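Local coordinates for HmuY protein (Prevotella intermedia, PDB 6R2H) that probably binds heme as a hemophore-like protein of the HmuY family, and so would contribute to heme acquisition by the bacterium, at residues A[76-87]-A[130-140]. Residues are numbered along the deposited sequence; the frame is centred on the assembly and turned at random.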
loop_
_atom_site.group_PDB
_atom_site.type_symbol
_atom_site.label_atom_id
_atom_site.label_comp_id
_atom_site.label_asym_id
_atom_site.label_seq_id
_atom_site.Cartn_x
_atom_site.Cartn_y
_atom_site.Cartn_z
ATOM N N THR A 76 4.020 -2.327 3.497
ATOM C CA THR A 76 4.501 -1.701 2.269
ATOM C C THR A 76 3.570 -2.009 1.101
ATOM O O THR A 76 3.763 -1.470 0.011
ATOM C CB THR A 76 5.977 -2.001 1.953
ATOM O OG1 THR A 76 6.164 -3.405 1.781
ATOM C CG2 THR A 76 6.932 -1.516 3.019
ATOM N N ASP A 77 2.561 -2.852 1.331
ATOM C CA ASP A 77 1.550 -3.124 0.320
ATOM C C ASP A 77 0.675 -1.890 0.102
ATOM O O ASP A 77 0.379 -1.161 1.043
ATOM C CB ASP A 77 0.648 -4.294 0.720
ATOM C CG ASP A 77 1.398 -5.495 1.262
ATOM O OD1 ASP A 77 2.204 -6.059 0.513
ATOM O OD2 ASP A 77 1.175 -5.840 2.431
ATOM N N ALA A 78 0.221 -1.711 -1.144
ATOM C CA ALA A 78 -0.551 -0.549 -1.558
ATOM C C ALA A 78 -1.833 -0.970 -2.276
ATOM O O ALA A 78 -1.843 -1.905 -3.080
ATOM C CB ALA A 78 0.285 0.328 -2.455
ATOM N N ARG A 79 -2.910 -0.233 -1.991
ATOM C CA ARG A 79 -4.204 -0.430 -2.621
ATOM C C ARG A 79 -4.771 0.942 -2.961
ATOM O O ARG A 79 -4.480 1.918 -2.273
ATOM C CB ARG A 79 -5.138 -1.130 -1.633
ATOM C CG ARG A 79 -6.476 -1.560 -2.209
ATOM C CD ARG A 79 -7.338 -2.006 -1.055
ATOM N NE ARG A 79 -8.622 -2.589 -1.423
ATOM C CZ ARG A 79 -9.555 -2.918 -0.531
ATOM N NH1 ARG A 79 -9.334 -2.721 0.762
ATOM N NH2 ARG A 79 -10.709 -3.432 -0.930
ATOM N N THR A 80 -5.576 1.006 -4.025
ATOM C CA THR A 80 -6.226 2.246 -4.415
ATOM C C THR A 80 -7.737 2.048 -4.360
ATOM O O THR A 80 -8.240 0.926 -4.460
ATOM C CB THR A 80 -5.771 2.733 -5.801
ATOM O OG1 THR A 80 -6.380 1.872 -6.767
ATOM C CG2 THR A 80 -4.268 2.721 -5.995
ATOM N N ASN A 81 -8.441 3.168 -4.172
ATOM C CA ASN A 81 -9.887 3.214 -4.232
ATOM C C ASN A 81 -10.297 3.477 -5.678
ATOM O O ASN A 81 -10.505 4.627 -6.065
ATOM C CB ASN A 81 -10.416 4.294 -3.290
ATOM C CG ASN A 81 -11.912 4.204 -3.109
ATOM O OD1 ASN A 81 -12.564 3.396 -3.760
ATOM N ND2 ASN A 81 -12.463 5.022 -2.235
ATOM N N ASN A 82 -10.364 2.401 -6.472
ATOM C CA ASN A 82 -10.781 2.451 -7.862
ATOM C C ASN A 82 -9.828 3.342 -8.682
ATOM O O ASN A 82 -10.260 4.239 -9.416
ATOM C CB ASN A 82 -12.277 2.771 -7.924
ATOM C CG ASN A 82 -13.026 2.085 -9.049
ATOM O OD1 ASN A 82 -12.505 1.195 -9.726
ATOM N ND2 ASN A 82 -14.268 2.494 -9.254
ATOM N N GLY A 83 -8.518 3.077 -8.562
ATOM C CA GLY A 83 -7.495 3.861 -9.230
ATOM C C GLY A 83 -6.603 3.014 -10.144
ATOM O O GLY A 83 -6.549 1.785 -10.028
ATOM N N GLU A 84 -5.908 3.706 -11.060
ATOM C CA GLU A 84 -4.932 3.105 -11.945
ATOM C C GLU A 84 -3.619 3.850 -11.764
ATOM O O GLU A 84 -3.634 5.071 -11.626
ATOM C CB GLU A 84 -5.398 3.247 -13.390
ATOM C CG GLU A 84 -6.623 2.423 -13.724
ATOM C CD GLU A 84 -7.110 2.608 -15.148
ATOM O OE1 GLU A 84 -7.409 3.770 -15.534
ATOM O OE2 GLU A 84 -7.174 1.589 -15.870
ATOM N N VAL A 85 -2.503 3.109 -11.775
ATOM C CA VAL A 85 -1.209 3.654 -11.382
ATOM C C VAL A 85 -0.200 3.435 -12.511
ATOM O O VAL A 85 -0.213 2.394 -13.173
ATOM C CB VAL A 85 -0.702 3.036 -10.060
ATOM C CG1 VAL A 85 0.677 3.546 -9.663
ATOM C CG2 VAL A 85 -1.694 3.238 -8.928
ATOM N N LEU A 86 0.662 4.441 -12.713
ATOM C CA LEU A 86 1.804 4.335 -13.598
ATOM C C LEU A 86 3.005 4.928 -12.877
ATOM O O LEU A 86 2.968 6.091 -12.489
ATOM C CB LEU A 86 1.527 5.117 -14.888
ATOM C CG LEU A 86 2.762 5.303 -15.777
ATOM C CD1 LEU A 86 3.123 4.008 -16.506
ATOM C CD2 LEU A 86 2.555 6.444 -16.766
ATOM N N MET A 87 4.058 4.122 -12.713
ATOM C CA MET A 87 5.332 4.614 -12.224
ATOM C C MET A 87 6.037 5.327 -13.380
ATOM O O MET A 87 6.482 4.680 -14.318
ATOM C CB MET A 87 6.187 3.451 -11.714
ATOM C CG MET A 87 7.476 3.897 -11.058
ATOM S SD MET A 87 8.522 2.545 -10.442
ATOM C CE MET A 87 8.795 1.589 -11.936
ATOM N N THR A 130 -7.048 -10.192 -0.606
ATOM C CA THR A 130 -7.556 -8.840 -0.779
ATOM C C THR A 130 -7.237 -8.336 -2.192
ATOM O O THR A 130 -7.112 -9.138 -3.115
ATOM C CB THR A 130 -7.027 -7.930 0.333
ATOM O OG1 THR A 130 -7.704 -6.677 0.168
ATOM C CG2 THR A 130 -5.518 -7.782 0.291
ATOM N N MET A 131 -7.131 -7.008 -2.351
ATOM C CA MET A 131 -6.771 -6.378 -3.614
ATOM C C MET A 131 -5.559 -5.486 -3.374
ATOM O O MET A 131 -5.547 -4.718 -2.419
ATOM C CB MET A 131 -7.917 -5.499 -4.121
ATOM C CG MET A 131 -9.150 -6.273 -4.553
ATOM S SD MET A 131 -8.902 -7.143 -6.112
ATOM C CE MET A 131 -9.299 -5.878 -7.314
ATOM N N LEU A 132 -4.536 -5.593 -4.230
ATOM C CA LEU A 132 -3.396 -4.688 -4.136
ATOM C C LEU A 132 -3.131 -4.101 -5.511
ATOM O O LEU A 132 -3.515 -4.698 -6.512
ATOM C CB LEU A 132 -2.148 -5.447 -3.677
ATOM C CG LEU A 132 -2.093 -5.924 -2.230
ATOM C CD1 LEU A 132 -0.684 -6.399 -1.907
ATOM C CD2 LEU A 132 -2.516 -4.843 -1.244
ATOM N N ASN A 133 -2.446 -2.952 -5.536
ATOM C CA ASN A 133 -1.989 -2.358 -6.781
ATOM C C ASN A 133 -0.501 -2.642 -6.946
ATOM O O ASN A 133 0.319 -2.131 -6.177
ATOM C CB ASN A 133 -2.201 -0.845 -6.834
ATOM C CG ASN A 133 -1.905 -0.295 -8.212
ATOM O OD1 ASN A 133 -0.745 -0.127 -8.593
ATOM N ND2 ASN A 133 -2.959 -0.020 -8.965
ATOM N N GLY A 134 -0.178 -3.438 -7.974
ATOM C CA GLY A 134 1.167 -3.948 -8.178
ATOM C C GLY A 134 2.167 -2.838 -8.496
ATOM O O GLY A 134 3.312 -2.881 -8.043
ATOM N N GLU A 135 1.721 -1.846 -9.285
ATOM C CA GLU A 135 2.569 -0.745 -9.717
ATOM C C GLU A 135 2.939 0.123 -8.518
ATOM O O GLU A 135 4.113 0.381 -8.277
ATOM C CB GLU A 135 1.870 0.063 -10.815
ATOM C CG GLU A 135 2.777 1.007 -11.583
ATOM C CD GLU A 135 3.753 0.385 -12.564
ATOM O OE1 GLU A 135 3.945 -0.845 -12.514
ATOM O OE2 GLU A 135 4.348 1.150 -13.347
ATOM N N MET A 136 1.931 0.581 -7.769
ATOM C CA MET A 136 2.228 1.451 -6.646
ATOM C C MET A 136 3.128 0.717 -5.653
ATOM O O MET A 136 3.956 1.343 -4.987
ATOM C CB MET A 136 0.969 1.947 -5.936
ATOM C CG MET A 136 1.300 2.986 -4.875
ATOM S SD MET A 136 -0.087 4.062 -4.486
ATOM C CE MET A 136 0.062 5.228 -5.842
ATOM N N GLY A 137 2.962 -0.612 -5.591
ATOM C CA GLY A 137 3.746 -1.485 -4.735
ATOM C C GLY A 137 5.246 -1.324 -4.970
ATOM O O GLY A 137 6.041 -1.667 -4.101
ATOM N N LYS A 138 5.622 -0.752 -6.122
ATOM C CA LYS A 138 7.020 -0.596 -6.484
ATOM C C LYS A 138 7.668 0.588 -5.762
ATOM O O LYS A 138 8.849 0.862 -5.972
ATOM C CB LYS A 138 7.170 -0.417 -7.998
ATOM C CG LYS A 138 6.874 -1.637 -8.859
ATOM C CD LYS A 138 6.896 -1.272 -10.318
ATOM C CE LYS A 138 6.442 -2.381 -11.239
ATOM N NZ LYS A 138 6.859 -2.097 -12.636
ATOM N N TRP A 139 6.920 1.290 -4.909
ATOM C CA TRP A 139 7.460 2.473 -4.249
ATOM C C TRP A 139 8.686 2.142 -3.387
ATOM O O TRP A 139 9.511 3.014 -3.093
ATOM C CB TRP A 139 6.368 3.206 -3.462
ATOM C CG TRP A 139 5.946 2.555 -2.180
ATOM C CD1 TRP A 139 5.093 1.496 -2.040
ATOM C CD2 TRP A 139 6.372 2.901 -0.849
ATOM N NE1 TRP A 139 4.961 1.151 -0.719
ATOM C CE2 TRP A 139 5.728 2.002 0.036
ATOM C CE3 TRP A 139 7.229 3.871 -0.319
ATOM C CZ2 TRP A 139 5.908 2.056 1.420
ATOM C CZ3 TRP A 139 7.402 3.925 1.048
ATOM C CH2 TRP A 139 6.748 3.031 1.904
ATOM N N VAL A 140 8.776 0.873 -2.970
ATOM C CA VAL A 140 9.966 0.331 -2.340
ATOM C C VAL A 140 10.429 -0.831 -3.205
ATOM O O VAL A 140 9.603 -1.586 -3.713
ATOM C CB VAL A 140 9.698 -0.143 -0.900
ATOM C CG1 VAL A 140 9.556 1.033 0.042
ATOM C CG2 VAL A 140 8.484 -1.059 -0.808
#
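With chi1 of E135 at -165° and a bend at chi2 of 73°, the carboxylate swings across to strand 83-87, where OE2 of E135 accepts a hydrogen bond from the backbone N of M87 through its anti lone pair, 3.1 Å. The other carboxylate oxygen of E135, OE1, forms a salt bridge with NZ of K138, the hydrogen bond within it being weak; CD of K138 lies 3.8 Å from CE of M87. N133, its CG anti to the backbone N (chi1 -172°), lays its amide against V85, CG2 of V85 being 3.5 Å from both OD1 and ND2. OD1 of N133 accepts a hydrogen bond from N of M136, an Asx motif that starts the turn into the 3-10 segment 136-138, while ND2 bonds to V105 and D107. Three hydrogen bonds thus hold down a buried amide. The backbone of N133 is bound too: its N gives a nearly straight bond of 2.7 Å to O of A78. Next to it, CB of A78 meets CG of M136 at 3.7 Å, and CD1 of L132 reaches CB of D77. At the far end NE1 of W139 donates a hydrogen bond to O of T76 at 3.0 Å, the acceptor lying near the indole plane. The example illustrates how a chain leaving a sheet can be tied to two successive strands of different sheets. Strands 77-80 and 130-132 pass almost perpendicularly; the first edges a four-stranded sheet, whereas 83-87 and 124-132 flank strand 105-115 in the nine-stranded one, and strand 165-174 receives M136 and W139.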